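PDB 2R8Q: class I phosphodiesterase PDEB1 from Leishmania major, which belongs to the class I phosphodiesterase family and has an all-helical catalytic domain with a metal site and a neighbouring ligand pocket. Local coordinates for residues L45-V48 / R49-S53; P98-N101 / F102-V106. All coordinates share one frame; numbering follows the deposited sequence.

Contact 1. Residues L45-V48 / R49-S53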
ATOM      1  N   LEU A  45      28.985   7.981  11.412  1.00 16.44           N
ATOM      2  CA  LEU A  45      28.276   8.706  10.364  1.00 15.63           C
ATOM      3  C   LEU A  45      28.083  10.185  10.688  1.00 15.76           C
ATOM      4  O   LEU A  45      27.970  11.004   9.780  1.00 16.99           O
ATOM      5  CB  LEU A  45      26.917   8.043  10.084  1.00 15.69           C
ATOM      6  CG  LEU A  45      26.066   8.631   8.950  1.00 14.28           C
ATOM      7  CD1 LEU A  45      26.821   8.584   7.623  1.00 16.66           C
ATOM      8  CD2 LEU A  45      24.769   7.835   8.841  1.00 15.57           C
ATOM      9  N   PHE A  46      28.043  10.538  11.971  1.00 16.34           N
ATOM     10  CA  PHE A  46      27.870  11.944  12.325  1.00 16.59           C
ATOM     11  C   PHE A  46      29.082  12.762  11.907  1.00 18.45           C
ATOM     12  O   PHE A  46      28.953  13.940  11.580  1.00 19.29           O
ATOM     13  CB  PHE A  46      27.624  12.117  13.827  1.00 16.58           C
ATOM     14  CG  PHE A  46      26.259  11.683  14.269  1.00 16.61           C
ATOM     15  CD1 PHE A  46      26.070  10.444  14.871  1.00 15.95           C
ATOM     16  CD2 PHE A  46      25.154  12.506  14.065  1.00 16.51           C
ATOM     17  CE1 PHE A  46      24.801  10.028  15.264  1.00 16.51           C
ATOM     18  CE2 PHE A  46      23.878  12.102  14.452  1.00 16.58           C
ATOM     19  CZ  PHE A  46      23.701  10.858  15.056  1.00 15.68           C
ATOM     20  N   GLU A  47      30.255  12.138  11.917  1.00 19.45           N
ATOM     21  CA  GLU A  47      31.477  12.830  11.520  1.00 20.85           C
ATOM     22  C   GLU A  47      31.363  13.210  10.047  1.00 21.27           C
ATOM     23  O   GLU A  47      31.674  14.337   9.660  1.00 21.99           O
ATOM     24  CB  GLU A  47      32.693  11.930  11.727  1.00 23.67           C
ATOM     25  CG  GLU A  47      34.020  12.654  11.593  1.00 30.88           C
ATOM     26  CD  GLU A  47      35.196  11.702  11.567  1.00 34.23           C
ATOM     27  OE1 GLU A  47      35.187  10.723  12.343  1.00 35.61           O
ATOM     28  OE2 GLU A  47      36.134  11.938  10.775  1.00 37.65           O
ATOM     29  N   VAL A  48      30.915  12.260   9.230  1.00 20.23           N
ATOM     30  CA  VAL A  48      30.739  12.500   7.801  1.00 19.13           C
ATOM     31  C   VAL A  48      29.699  13.592   7.562  1.00 18.79           C
ATOM     32  O   VAL A  48      29.885  14.463   6.713  1.00 19.99           O
ATOM     33  CB  VAL A  48      30.284  11.214   7.068  1.00 17.46           C
ATOM     34  CG1 VAL A  48      29.910  11.534   5.629  1.00 19.01           C
ATOM     35  CG2 VAL A  48      31.390  10.177   7.106  1.00 19.20           C
ATOM     36  N   ARG A  49      28.604  13.545   8.313  1.00 18.59           N
ATOM     37  CA  ARG A  49      27.539  14.529   8.168  1.00 18.25           C
ATOM     38  C   ARG A  49      27.989  15.941   8.513  1.00 19.73           C
ATOM     39  O   ARG A  49      27.660  16.897   7.814  1.00 20.53           O
ATOM     40  CB  ARG A  49      26.344  14.151   9.048  1.00 19.17           C
ATOM     41  CG  ARG A  49      25.610  12.911   8.572  1.00 18.71           C
ATOM     42  CD  ARG A  49      24.572  12.466   9.583  1.00 19.22           C
ATOM     43  NE  ARG A  49      23.502  13.444   9.766  1.00 19.29           N
ATOM     44  CZ  ARG A  49      22.474  13.268  10.591  1.00 20.69           C
ATOM     45  NH1 ARG A  49      22.385  12.154  11.305  1.00 19.46           N
ATOM     46  NH2 ARG A  49      21.534  14.197  10.701  1.00 21.92           N
ATOM     47  N   GLU A  50      28.758  16.063   9.588  1.00 21.22           N
ATOM     48  CA  GLU A  50      29.231  17.366  10.033  1.00 23.41           C
ATOM     49  C   GLU A  50      30.272  17.997   9.115  1.00 23.25           C
ATOM     50  O   GLU A  50      30.276  19.212   8.924  1.00 22.22           O
ATOM     51  CB  GLU A  50      29.808  17.250  11.447  1.00 25.27           C
ATOM     52  CG  GLU A  50      30.308  18.565  12.022  1.00 34.02           C
ATOM     53  CD  GLU A  50      30.885  18.413  13.417  1.00 36.91           C
ATOM     54  OE1 GLU A  50      31.876  17.665  13.573  1.00 39.22           O
ATOM     55  OE2 GLU A  50      30.348  19.046  14.354  1.00 40.00           O
ATOM     56  N   LYS A  51      31.133  17.175   8.525  1.00 23.13           N
ATOM     57  CA  LYS A  51      32.206  17.691   7.683  1.00 23.69           C
ATOM     58  C   LYS A  51      31.925  17.983   6.211  1.00 23.51           C
ATOM     59  O   LYS A  51      32.494  18.926   5.657  1.00 23.02           O
ATOM     60  CB  LYS A  51      33.420  16.769   7.811  1.00 25.56           C
ATOM     61  CG  LYS A  51      33.911  16.660   9.253  1.00 28.95           C
ATOM     62  CD  LYS A  51      35.135  15.777   9.387  1.00 31.77           C
ATOM     63  CE  LYS A  51      35.586  15.701  10.840  1.00 33.50           C
ATOM     64  NZ  LYS A  51      36.835  14.903  11.005  1.00 34.92           N
ATOM     65  N   TYR A  52      31.059  17.204   5.571  1.00 21.33           N
ATOM     66  CA  TYR A  52      30.774  17.435   4.158  1.00 20.04           C
ATOM     67  C   TYR A  52      29.673  18.458   3.888  1.00 20.69           C
ATOM     68  O   TYR A  52      28.602  18.414   4.491  1.00 21.46           O
ATOM     69  CB  TYR A  52      30.450  16.107   3.459  1.00 19.43           C
ATOM     70  CG  TYR A  52      31.669  15.222   3.303  1.00 18.09           C
ATOM     71  CD1 TYR A  52      32.120  14.425   4.356  1.00 19.10           C
ATOM     72  CD2 TYR A  52      32.422  15.244   2.126  1.00 20.97           C
ATOM     73  CE1 TYR A  52      33.294  13.675   4.244  1.00 21.25           C
ATOM     74  CE2 TYR A  52      33.595  14.504   2.005  1.00 20.60           C
ATOM     75  CZ  TYR A  52      34.027  13.724   3.066  1.00 20.60           C
ATOM     76  OH  TYR A  52      35.202  13.013   2.954  1.00 23.83           O
ATOM     77  N   SER A  53      29.954  19.383   2.973  1.00 19.81           N
ATOM     78  CA  SER A  53      29.004  20.431   2.610  1.00 19.64           C
ATOM     79  C   SER A  53      27.721  19.877   1.998  1.00 18.80           C
ATOM     80  O   SER A  53      26.691  20.547   1.999  1.00 20.36           O
ATOM     81  CB  SER A  53      29.645  21.417   1.630  1.00 20.16           C
ATOM     82  OG  SER A  53      29.976  20.776   0.409  1.00 23.03           O
TER

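Contact 2. Residues P98-N101 / F102-V106. With ZN (zinc ion), chain C; IBM (3-isobutyl-1-methylxanthine), chain E.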
ATOM      1  N   PRO A  98      13.571  14.302  12.291  1.00 17.10           N
ATOM      2  CA  PRO A  98      14.760  14.200  13.145  1.00 16.24           C
ATOM      3  C   PRO A  98      15.520  12.881  13.168  1.00 15.77           C
ATOM      4  O   PRO A  98      16.754  12.877  13.184  1.00 15.87           O
ATOM      5  CB  PRO A  98      14.225  14.555  14.535  1.00 16.25           C
ATOM      6  CG  PRO A  98      13.055  15.453  14.234  1.00 17.20           C
ATOM      7  CD  PRO A  98      12.402  14.735  13.076  1.00 17.13           C
ATOM      8  N   TYR A  99      14.793  11.768  13.171  1.00 15.49           N
ATOM      9  CA  TYR A  99      15.440  10.469  13.245  1.00 14.71           C
ATOM     10  C   TYR A  99      15.242   9.542  12.055  1.00 14.40           C
ATOM     11  O   TYR A  99      16.216   9.033  11.502  1.00 14.19           O
ATOM     12  CB  TYR A  99      14.992   9.743  14.516  1.00 15.39           C
ATOM     13  CG  TYR A  99      15.670   8.408  14.725  1.00 13.99           C
ATOM     14  CD1 TYR A  99      16.993   8.336  15.158  1.00 15.14           C
ATOM     15  CD2 TYR A  99      14.994   7.219  14.471  1.00 15.05           C
ATOM     16  CE1 TYR A  99      17.623   7.108  15.337  1.00 15.37           C
ATOM     17  CE2 TYR A  99      15.612   5.991  14.640  1.00 14.60           C
ATOM     18  CZ  TYR A  99      16.924   5.939  15.076  1.00 13.98           C
ATOM     19  OH  TYR A  99      17.528   4.718  15.263  1.00 15.09           O
ATOM     20  N   HIS A 100      13.993   9.317  11.656  1.00 13.91           N
ATOM     21  CA  HIS A 100      13.728   8.406  10.550  1.00 13.92           C
ATOM     22  C   HIS A 100      13.948   9.010   9.178  1.00 15.03           C
ATOM     23  O   HIS A 100      13.079   8.961   8.303  1.00 15.84           O
ATOM     24  CB  HIS A 100      12.318   7.823  10.663  1.00 15.01           C
ATOM     25  CG  HIS A 100      12.185   6.794  11.745  1.00 14.79           C
ATOM     26  ND1 HIS A 100      11.658   7.077  12.986  1.00 14.26           N
ATOM     27  CD2 HIS A 100      12.556   5.491  11.782  1.00 14.87           C
ATOM     28  CE1 HIS A 100      11.711   5.994  13.742  1.00 15.42           C
ATOM     29  NE2 HIS A 100      12.253   5.018  13.036  1.00 14.91           N
ATOM     30  N   ASN A 101      15.141   9.568   9.005  1.00 15.53           N
ATOM     31  CA  ASN A 101      15.546  10.177   7.749  1.00 13.96           C
ATOM     32  C   ASN A 101      16.547   9.250   7.059  1.00 15.37           C
ATOM     33  O   ASN A 101      16.842   8.162   7.555  1.00 14.90           O
ATOM     34  CB  ASN A 101      16.163  11.552   8.018  1.00 15.16           C
ATOM     35  CG  ASN A 101      17.244  11.503   9.078  1.00 14.95           C
ATOM     36  OD1 ASN A 101      18.186  10.722   8.974  1.00 15.13           O
ATOM     37  ND2 ASN A 101      17.115  12.340  10.106  1.00 16.32           N
ATOM     38  N   PHE A 102      17.073   9.678   5.914  1.00 14.49           N
ATOM     39  CA  PHE A 102      18.009   8.856   5.159  1.00 14.77           C
ATOM     40  C   PHE A 102      19.219   8.394   5.978  1.00 12.85           C
ATOM     41  O   PHE A 102      19.702   7.279   5.796  1.00 13.39           O
ATOM     42  CB  PHE A 102      18.465   9.623   3.910  1.00 14.39           C
ATOM     43  CG  PHE A 102      19.334   8.825   2.972  1.00 13.84           C
ATOM     44  CD1 PHE A 102      18.875   7.635   2.406  1.00 14.42           C
ATOM     45  CD2 PHE A 102      20.601   9.288   2.626  1.00 15.79           C
ATOM     46  CE1 PHE A 102      19.663   6.919   1.506  1.00 14.95           C
ATOM     47  CE2 PHE A 102      21.402   8.580   1.726  1.00 15.18           C
ATOM     48  CZ  PHE A 102      20.934   7.396   1.163  1.00 13.95           C
ATOM     49  N   TYR A 103      19.710   9.231   6.885  1.00 13.06           N
ATOM     50  CA  TYR A 103      20.871   8.847   7.685  1.00 13.76           C
ATOM     51  C   TYR A 103      20.631   7.618   8.553  1.00 14.05           C
ATOM     52  O   TYR A 103      21.557   6.845   8.802  1.00 14.97           O
ATOM     53  CB  TYR A 103      21.329  10.018   8.550  1.00 14.09           C
ATOM     54  CG  TYR A 103      21.645  11.252   7.740  1.00 14.72           C
ATOM     55  CD1 TYR A 103      20.913  12.426   7.912  1.00 15.66           C
ATOM     56  CD2 TYR A 103      22.664  11.243   6.785  1.00 15.58           C
ATOM     57  CE1 TYR A 103      21.188  13.564   7.157  1.00 16.37           C
ATOM     58  CE2 TYR A 103      22.944  12.376   6.021  1.00 17.12           C
ATOM     59  CZ  TYR A 103      22.204  13.530   6.211  1.00 17.06           C
ATOM     60  OH  TYR A 103      22.464  14.660   5.466  1.00 19.83           O
ATOM     61  N   HIS A 104      19.400   7.433   9.019  1.00 13.23           N
ATOM     62  CA  HIS A 104      19.092   6.264   9.834  1.00 12.67           C
ATOM     63  C   HIS A 104      19.240   4.978   9.029  1.00 13.55           C
ATOM     64  O   HIS A 104      19.791   3.999   9.526  1.00 14.12           O
ATOM     65  CB  HIS A 104      17.662   6.340  10.388  1.00 12.44           C
ATOM     66  CG  HIS A 104      17.143   5.031  10.910  1.00 12.35           C
ATOM     67  ND1 HIS A 104      17.686   4.394  12.008  1.00 12.77           N
ATOM     68  CD2 HIS A 104      16.112   4.255  10.500  1.00 13.41           C
ATOM     69  CE1 HIS A 104      17.006   3.287  12.253  1.00 13.15           C
ATOM     70  NE2 HIS A 104      16.045   3.180  11.353  1.00 14.70           N
ATOM     71  N   VAL A 105      18.755   4.963   7.788  1.00 12.95           N
ATOM     72  CA  VAL A 105      18.863   3.729   7.010  1.00 13.41           C
ATOM     73  C   VAL A 105      20.284   3.488   6.514  1.00 13.02           C
ATOM     74  O   VAL A 105      20.697   2.344   6.352  1.00 14.11           O
ATOM     75  CB  VAL A 105      17.837   3.672   5.836  1.00 13.32           C
ATOM     76  CG1 VAL A 105      16.420   3.787   6.399  1.00 14.02           C
ATOM     77  CG2 VAL A 105      18.100   4.768   4.813  1.00 13.74           C
ATOM     78  N   VAL A 106      21.040   4.561   6.296  1.00 14.00           N
ATOM     79  CA  VAL A 106      22.431   4.419   5.886  1.00 14.23           C
ATOM     80  C   VAL A 106      23.138   3.775   7.082  1.00 13.83           C
ATOM     81  O   VAL A 106      23.953   2.861   6.929  1.00 13.74           O
ATOM     82  CB  VAL A 106      23.062   5.799   5.575  1.00 13.84           C
ATOM     83  CG1 VAL A 106      24.585   5.680   5.479  1.00 16.43           C
ATOM     84  CG2 VAL A 106      22.487   6.334   4.267  1.00 15.16           C
TER
HETATM   85 ZN    ZN C   1      14.364   1.767  11.288  1.00 16.99          ZN
HETATM   86  N9  IBM E   3      12.494   3.571  21.339  1.00 50.85           N
HETATM   87  C8  IBM E   3      12.375   4.125  22.590  1.00 50.81           C
HETATM   88  N7  IBM E   3      13.473   4.695  23.022  1.00 50.38           N
HETATM   89  C5  IBM E   3      14.374   4.503  21.984  1.00 50.74           C
HETATM   90  C4  IBM E   3      13.789   3.814  20.944  1.00 51.14           C
HETATM   91  N3  IBM E   3      14.361   3.452  19.775  1.00 51.27           N
HETATM   92  C2  IBM E   3      15.669   3.821  19.643  1.00 51.70           C
HETATM   93  N1  IBM E   3      16.345   4.522  20.647  1.00 51.34           N
HETATM   94  C6  IBM E   3      15.701   4.863  21.812  1.00 51.31           C
HETATM   95  O6  IBM E   3      16.288   5.479  22.689  1.00 51.34           O
HETATM   96  O2  IBM E   3      16.270   3.528  18.614  1.00 50.84           O
HETATM   97  C10 IBM E   3      17.739   4.894  20.457  1.00 52.06           C
HETATM   98  C11 IBM E   3      13.636   2.731  18.741  1.00 52.65           C
HETATM   99  C12 IBM E   3      12.523   3.626  18.189  1.00 52.75           C
HETATM  100  C13 IBM E   3      13.022   4.447  17.008  1.00 52.87           C
HETATM  101  C14 IBM E   3      11.307   2.797  17.800  1.00 53.62           C
HETATM  102  O   HOH W   1      13.613   2.684  13.246  1.00 18.68           O
HETATM  103  O   HOH W   2      12.607   0.603  11.750  1.00 17.59           O

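Contact 1. Residues L45-V48 / R49-S53
Four successive i to i+4 backbone hydrogen bonds, from Arg49 N to Leu45 O through Tyr52 N to Val48 O, join residues 45-48 to 49-53 in a short alpha-helix that Tyr52 is the first to leave. Glu47 and Lys51, one turn apart, form a salt bridge in which NZ of Lys51 lies 3.1 Å from OE2 of Glu47 and meets that oxygen from above the carboxylate plane, 44° out of it. Both chains are extended beyond CG, and the aliphatic part of the lysine contributes too, its CE lying 3.5 Å from CG of Glu47. Arg49 runs back along the helix toward its start: CG passes 3.3 Å from the carbonyl O of Leu45, and a bend at chi3 (64°) carries the guanidinium alongside the Phe46 ring, where NH1 approaches CE2 of Phe46 to 3.5 Å with the two planes 24° apart. The guanidinium makes its cation-pi contact with Tyr103 of helix 102-118, while the Phe46 ring meets Trp268 edge-to-face. CG1 of the buried Val48 packs 3.9 Å from CD1 of Tyr52; the same CD1 lies 3.2 Å from Val48 O, which sits at the ring edge and in its plane. The tyrosine hydroxyl is hydrogen-bonded to the backbone O of Asp31, tying the helix end to an earlier loop. The whole is a two-turn amphipathic helix, with Leu45 and Val48 set against helices 102-118 and 55-68 respectively and an i to i+4 salt bridge along its outer side.

Contact 2. Residues P98-N101 / F102-V106
His104 leaves the first turn of helix 102-118 and reaches back over residues 98-101 to the zinc ion. Its CB lies 3.3 Å from Tyr99 O, and CG, anti to the backbone N (chi1 164°), turns the ring toward Tyr99 and His100. CG faces CE2 of Tyr99, which lies over one face of the imidazole, offset toward its rim; ND1 of His104 comes within 3.5 Å of Tyr99 CZ, and CE1 lies 3.4 Å from Tyr99 OH, the two ring planes 41° apart. CD2 of His104 meets CD2 of His100 at 4.0 Å, the edge of His100 turned to the face of His104. NE2 of His104 then binds the zinc ion at 2.2 Å. With His140, Asp141 and Asp254 it forms the histidine-aspartate metal site of the HD-type phosphodiesterase fold, completed by two waters, one of them hydrogen-bonded to His100 NE2. His100 ND1 is hydrogen-bonded to Glu275, and the Tyr99 hydroxyl to Asn257. Behind the histidine, Asn101 is the helix N-cap: its OD1 accepts a weak bond from Tyr103 N at 3.0 Å, while Asn101 O accepts a hydrogen bond from His104 N. CE1 of His100 approaches C13 of 3-isobutyl-1-methylxanthine to 3.8 Å.

Contact 1 is partly buried and lies near the periphery, whereas every touching residue of contact 2 is buried close to the centre of the chain; their centres are about 14 Å apart. The two meet directly through helix 102-118, where Leu45 CD2 touches both Tyr103 O and Val106 CG1. Helix 55-68 packs against side chains of both, as does helix 262-285. Their chemistry follows their place. Residues 45-53 combine a salt bridge on the outer side with apolar packing inward, while residues 98-106 gather aromatic rings and imidazole nitrogens at the zinc and the ligand pocket, with the helix N-cap set apart from both.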